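Local coordinates for protein succinate-acetate/proton symporter SatP (Escherichia coli K-12, PDB 5ZUG) that forms a hexameric channel that carries acetate across the bacterial membrane and probably also transports succinate, together with protons, at residues Val125-Val129 and Ser165-Leu169; Gln52-Leu57 and Leu68-Thr72. All blocks are in the same frame, centred on the assembly; numbering follows the deposited sequence.

Both contacts join neighbouring antiparallel helices of the six-helix bundle of one subunit. Contact 2 comes first along the chain, where helix 38-58 turns back into helix 65-86; contact 1 pairs the last two helices, 124-146 and 149-179, and opens only after contact 2 has closed. Their centres lie 16 Å apart and their nearest atoms about 7 Å apart, so the two pairs do not touch. A nonyl glucoside molecule links them instead: Gln52, Ala70 and Phe71 of contact 2 and Leu126 and Val129 of contact 1 belong to its pocket. Helix 12-31 also packs on both contacts, and the detergent's nonyl chain runs between the two helix pairs.

Contact 1: residues Val125-Val129 and Ser165-Leu169; sequences VLQFV and SAIYL
Helices 125-129 and 165-169 run nearly antiparallel, 156° between their directions and 9.4 Å between their axes at closest approach, so that Val125 faces Leu169 and Val129 faces Ser165. No hydrogen bond crosses the interface, which is held by methyl groups fitted against the opposite helix. CG1 of Val125, anti to the backbone N (chi1 178°), reaches across to Leu169, 3.7 Å from its CB, and also lies near the carbonyl oxygen of Ser165. The two side chains slide past each other in opposite directions, and CD1 of Leu169 ends beside CB of Val125. The other branch of Leu169, CD2, turns to Leu126 and meets its CD1 at 3.7 Å. Leu169 thus spreads its two methyl branches over consecutive residues, CD1 against Val125 and CD2 against Leu126.

These are the last two helices of the GPR1/FUN34/yaaH bundle, and the inner side of the pair borders the nonyl glucoside pocket through Leu126 and Val129. At the opposite end of the contact CG1 of Val129, placed beside its own backbone N (chi1 -42°), packs on CB of Ser165. The serine hydroxyl lies in the plane of the Phe128 ring, at the edge formed by CD2 and CE2, and OG is hydrogen-bonded to the carbonyl of Ile161 one turn earlier in its own helix. The Tyr168 ring presents its edge to CG2 of Val125, while its hydroxyl is hydrogen-bonded to the carbonyl of Pro185. Leu16 of helix 12-31 packs on Ala166 and Leu169, and Phe19 of the same helix also touches Ala166.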
# COMPACT_ATOMS: atom_id res chain seq x y z
N VAL A 125 3.31 35.00 -4.10
CA VAL A 125 4.04 33.96 -4.84
C VAL A 125 3.12 32.80 -5.21
O VAL A 125 3.22 32.24 -6.31
CB VAL A 125 5.26 33.47 -4.05
CG1 VAL A 125 5.96 32.37 -4.82
CG2 VAL A 125 6.23 34.61 -3.81
N LEU A 126 2.21 32.41 -4.30
CA LEU A 126 1.26 31.34 -4.63
C LEU A 126 0.43 31.70 -5.86
O LEU A 126 0.20 30.84 -6.72
CB LEU A 126 0.35 31.01 -3.45
CG LEU A 126 -0.54 29.79 -3.77
CD1 LEU A 126 0.25 28.49 -3.82
CD2 LEU A 126 -1.70 29.67 -2.83
N GLN A 127 -0.02 32.95 -5.97
CA GLN A 127 -0.72 33.38 -7.18
C GLN A 127 0.19 33.25 -8.41
O GLN A 127 -0.28 32.98 -9.52
CB GLN A 127 -1.20 34.82 -7.04
CG GLN A 127 -2.28 35.00 -5.98
CD GLN A 127 -2.47 36.44 -5.50
OE1 GLN A 127 -1.68 37.33 -5.80
NE2 GLN A 127 -3.53 36.65 -4.74
N PHE A 128 1.49 33.48 -8.23
CA PHE A 128 2.39 33.42 -9.36
C PHE A 128 2.62 31.99 -9.84
O PHE A 128 2.68 31.75 -11.05
CB PHE A 128 3.72 34.11 -9.05
CG PHE A 128 4.64 34.18 -10.22
CD1 PHE A 128 4.33 34.97 -11.31
CD2 PHE A 128 5.84 33.47 -10.24
CE1 PHE A 128 5.17 35.05 -12.40
CE2 PHE A 128 6.69 33.55 -11.34
CZ PHE A 128 6.35 34.34 -12.41
N VAL A 129 2.79 31.02 -8.93
CA VAL A 129 3.03 29.66 -9.42
C VAL A 129 1.82 29.18 -10.21
O VAL A 129 1.96 28.52 -11.24
CB VAL A 129 3.42 28.66 -8.29
CG1 VAL A 129 4.41 29.26 -7.30
CG2 VAL A 129 2.25 27.98 -7.61
N SER A 165 9.58 29.20 -8.57
CA SER A 165 8.67 29.87 -7.63
C SER A 165 8.21 28.93 -6.54
O SER A 165 8.19 29.30 -5.37
CB SER A 165 7.43 30.44 -8.33
OG SER A 165 7.72 31.10 -9.52
N ALA A 166 7.81 27.71 -6.92
CA ALA A 166 7.29 26.75 -5.95
C ALA A 166 8.33 26.40 -4.91
O ALA A 166 8.02 26.21 -3.73
CB ALA A 166 6.79 25.49 -6.66
N ILE A 167 9.59 26.29 -5.34
CA ILE A 167 10.68 26.00 -4.42
C ILE A 167 10.89 27.15 -3.45
O ILE A 167 11.03 26.94 -2.24
CB ILE A 167 11.97 25.69 -5.19
CG1 ILE A 167 11.79 24.40 -6.02
CG2 ILE A 167 13.13 25.57 -4.23
CD1 ILE A 167 12.99 24.00 -6.79
N TYR A 168 10.90 28.38 -3.97
CA TYR A 168 11.05 29.54 -3.12
C TYR A 168 9.89 29.66 -2.14
O TYR A 168 10.10 29.83 -0.93
CB TYR A 168 11.15 30.80 -3.97
CG TYR A 168 11.28 32.04 -3.14
CD1 TYR A 168 12.49 32.33 -2.49
CD2 TYR A 168 10.19 32.89 -2.94
CE1 TYR A 168 12.62 33.45 -1.72
CE2 TYR A 168 10.30 34.02 -2.16
CZ TYR A 168 11.52 34.29 -1.54
OH TYR A 168 11.63 35.42 -0.76
N LEU A 169 8.67 29.52 -2.65
CA LEU A 169 7.48 29.58 -1.81
C LEU A 169 7.54 28.53 -0.70
O LEU A 169 7.29 28.83 0.47
CB LEU A 169 6.23 29.36 -2.66
CG LEU A 169 4.97 29.44 -1.81
CD1 LEU A 169 4.99 30.81 -1.13
CD2 LEU A 169 3.65 29.13 -2.54

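Contact 2: residues Gln52-Leu57 and Leu68-Thr72. With BNG (nonyl beta-D-glucopyranoside), chain G.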
# COMPACT_ATOMS: atom_id res chain seq x y z
N GLN A 52 3.94 14.42 -3.57
CA GLN A 52 2.93 15.46 -3.68
C GLN A 52 1.54 14.93 -3.39
O GLN A 52 0.66 15.68 -2.96
CB GLN A 52 2.98 16.09 -5.07
CG GLN A 52 2.28 17.41 -5.10
CD GLN A 52 2.37 18.13 -6.40
OE1 GLN A 52 3.18 17.80 -7.25
NE2 GLN A 52 1.56 19.15 -6.56
N ILE A 53 1.28 13.67 -3.71
CA ILE A 53 0.03 13.04 -3.33
C ILE A 53 -0.05 12.91 -1.82
O ILE A 53 -1.12 13.04 -1.23
CB ILE A 53 -0.12 11.69 -4.07
CG1 ILE A 53 -0.41 11.95 -5.56
CG2 ILE A 53 -1.20 10.82 -3.44
CD1 ILE A 53 -0.26 10.78 -6.42
N PHE A 54 1.08 12.62 -1.16
CA PHE A 54 1.12 12.68 0.30
C PHE A 54 0.71 14.06 0.82
O PHE A 54 -0.20 14.18 1.64
CB PHE A 54 2.50 12.29 0.84
CG PHE A 54 2.79 10.82 0.73
CD1 PHE A 54 1.80 9.91 0.50
CD2 PHE A 54 4.07 10.35 0.90
CE1 PHE A 54 2.07 8.57 0.40
CE2 PHE A 54 4.34 9.01 0.82
CZ PHE A 54 3.33 8.12 0.58
N ALA A 55 1.39 15.11 0.34
CA ALA A 55 1.06 16.48 0.72
C ALA A 55 -0.42 16.76 0.52
O ALA A 55 -1.05 17.43 1.35
CB ALA A 55 1.91 17.45 -0.09
N GLY A 56 -0.98 16.31 -0.59
CA GLY A 56 -2.39 16.54 -0.82
C GLY A 56 -3.29 15.86 0.19
O GLY A 56 -4.23 16.47 0.71
N LEU A 57 -3.02 14.58 0.50
CA LEU A 57 -3.83 13.86 1.49
C LEU A 57 -3.65 14.44 2.89
O LEU A 57 -4.55 14.32 3.73
CB LEU A 57 -3.49 12.38 1.49
CG LEU A 57 -3.80 11.52 0.28
CD1 LEU A 57 -3.24 10.15 0.53
CD2 LEU A 57 -5.31 11.44 -0.00
N LEU A 68 -5.67 20.20 -0.74
CA LEU A 68 -6.08 18.82 -0.99
C LEU A 68 -6.36 18.61 -2.45
O LEU A 68 -5.83 17.69 -3.09
CB LEU A 68 -7.31 18.43 -0.17
CG LEU A 68 -7.88 17.03 -0.50
CD1 LEU A 68 -6.92 15.90 -0.16
CD2 LEU A 68 -9.25 16.72 0.13
N THR A 69 -7.22 19.46 -3.02
CA THR A 69 -7.55 19.31 -4.43
C THR A 69 -6.33 19.54 -5.33
O THR A 69 -6.16 18.82 -6.32
CB THR A 69 -8.74 20.21 -4.76
OG1 THR A 69 -9.85 19.81 -3.91
CG2 THR A 69 -9.15 20.07 -6.24
N ALA A 70 -5.49 20.53 -5.02
CA ALA A 70 -4.32 20.84 -5.84
C ALA A 70 -3.20 19.79 -5.77
O ALA A 70 -2.88 19.15 -6.77
CB ALA A 70 -3.75 22.22 -5.48
N PHE A 71 -2.57 19.65 -4.60
CA PHE A 71 -1.43 18.75 -4.46
C PHE A 71 -1.76 17.34 -4.93
O PHE A 71 -0.93 16.67 -5.54
CB PHE A 71 -1.00 18.68 -2.99
CG PHE A 71 -0.24 19.88 -2.51
CD1 PHE A 71 0.85 20.38 -3.19
CD2 PHE A 71 -0.64 20.51 -1.33
CE1 PHE A 71 1.54 21.49 -2.71
CE2 PHE A 71 0.04 21.60 -0.85
CZ PHE A 71 1.12 22.10 -1.54
N THR A 72 -2.95 16.85 -4.58
CA THR A 72 -3.34 15.49 -4.95
C THR A 72 -3.53 15.33 -6.45
O THR A 72 -3.21 14.27 -7.01
CB THR A 72 -4.61 15.09 -4.21
OG1 THR A 72 -4.51 15.51 -2.85
CG2 THR A 72 -4.77 13.58 -4.22
C1 BNG G . -1.80 26.74 1.66
C2 BNG G . -0.86 27.60 2.48
C3 BNG G . -1.49 27.77 3.78
C4 BNG G . -2.56 28.76 3.56
C5 BNG G . -3.64 28.19 2.63
C6 BNG G . -3.92 29.05 1.47
C1' BNG G . -2.26 25.97 -0.40
C2' BNG G . -1.11 25.31 -1.15
C3' BNG G . -1.63 24.75 -2.46
C4' BNG G . -0.51 24.92 -3.52
C5' BNG G . -0.58 23.73 -4.48
C6' BNG G . 0.54 24.04 -5.49
C7' BNG G . 1.00 22.74 -6.14
C8' BNG G . 0.80 22.93 -7.64
C9' BNG G . 1.66 24.11 -8.10
O1 BNG G . -1.65 26.97 0.36
O2 BNG G . 0.42 27.02 2.69
O3 BNG G . -0.56 28.23 4.78
O4 BNG G . -3.07 29.10 4.85
O5 BNG G . -3.26 26.99 1.90
O6 BNG G . -3.81 28.10 0.47
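The Phe71 ring lies between Ala55 of the facing helix and the nonyl chain of the detergent. The CB of Ala55 sits over one face in a CH-pi contact, 4.3 Å from the ring centroid and 20° off its normal; C5' of the nonyl chain lies over the opposite face, offset toward the rim. The side chain of Gln52 crosses Phe71 at about a right angle. With CG anti to the backbone N (chi1 -162°) and the chain extended beyond it, Gln52 projects from its helix toward Phe71, CG 3.8 Å from Phe71 CD1, and brings its amide to the ring edge. Gln52, Phe71 and CB of Ala70 form part of the wall of the detergent pocket.

Closer to the backbones, Gly56, with no side chain, lies where the helices come closest, their segment axes 7.1 Å apart, its CA against CB of Phe71 and OG1 of Thr72. OG1 of Thr72 donates a hydrogen bond to the carbonyl oxygen of Leu68 (2.6 Å), four residues back, on a lone pair of that oxygen in the carbonyl plane. The bond turns the polar end of Thr72 back onto its own helix. Across the interface, Leu68 CA makes a CA-H...O contact with Gly56 O at 3.4 Å.

The two helices form an antiparallel hairpin, 169° between their directions. Ala12 and Leu16 at the start of helix 12-31 pack on Phe71, while helix 98-117 touches Ala70 through Met115. On the side facing the next subunit, Phe54 of a neighbouring subunit packs on Ile53 and Leu14 of that subunit on Thr72, placing the hairpin at a subunit interface of the hexamer.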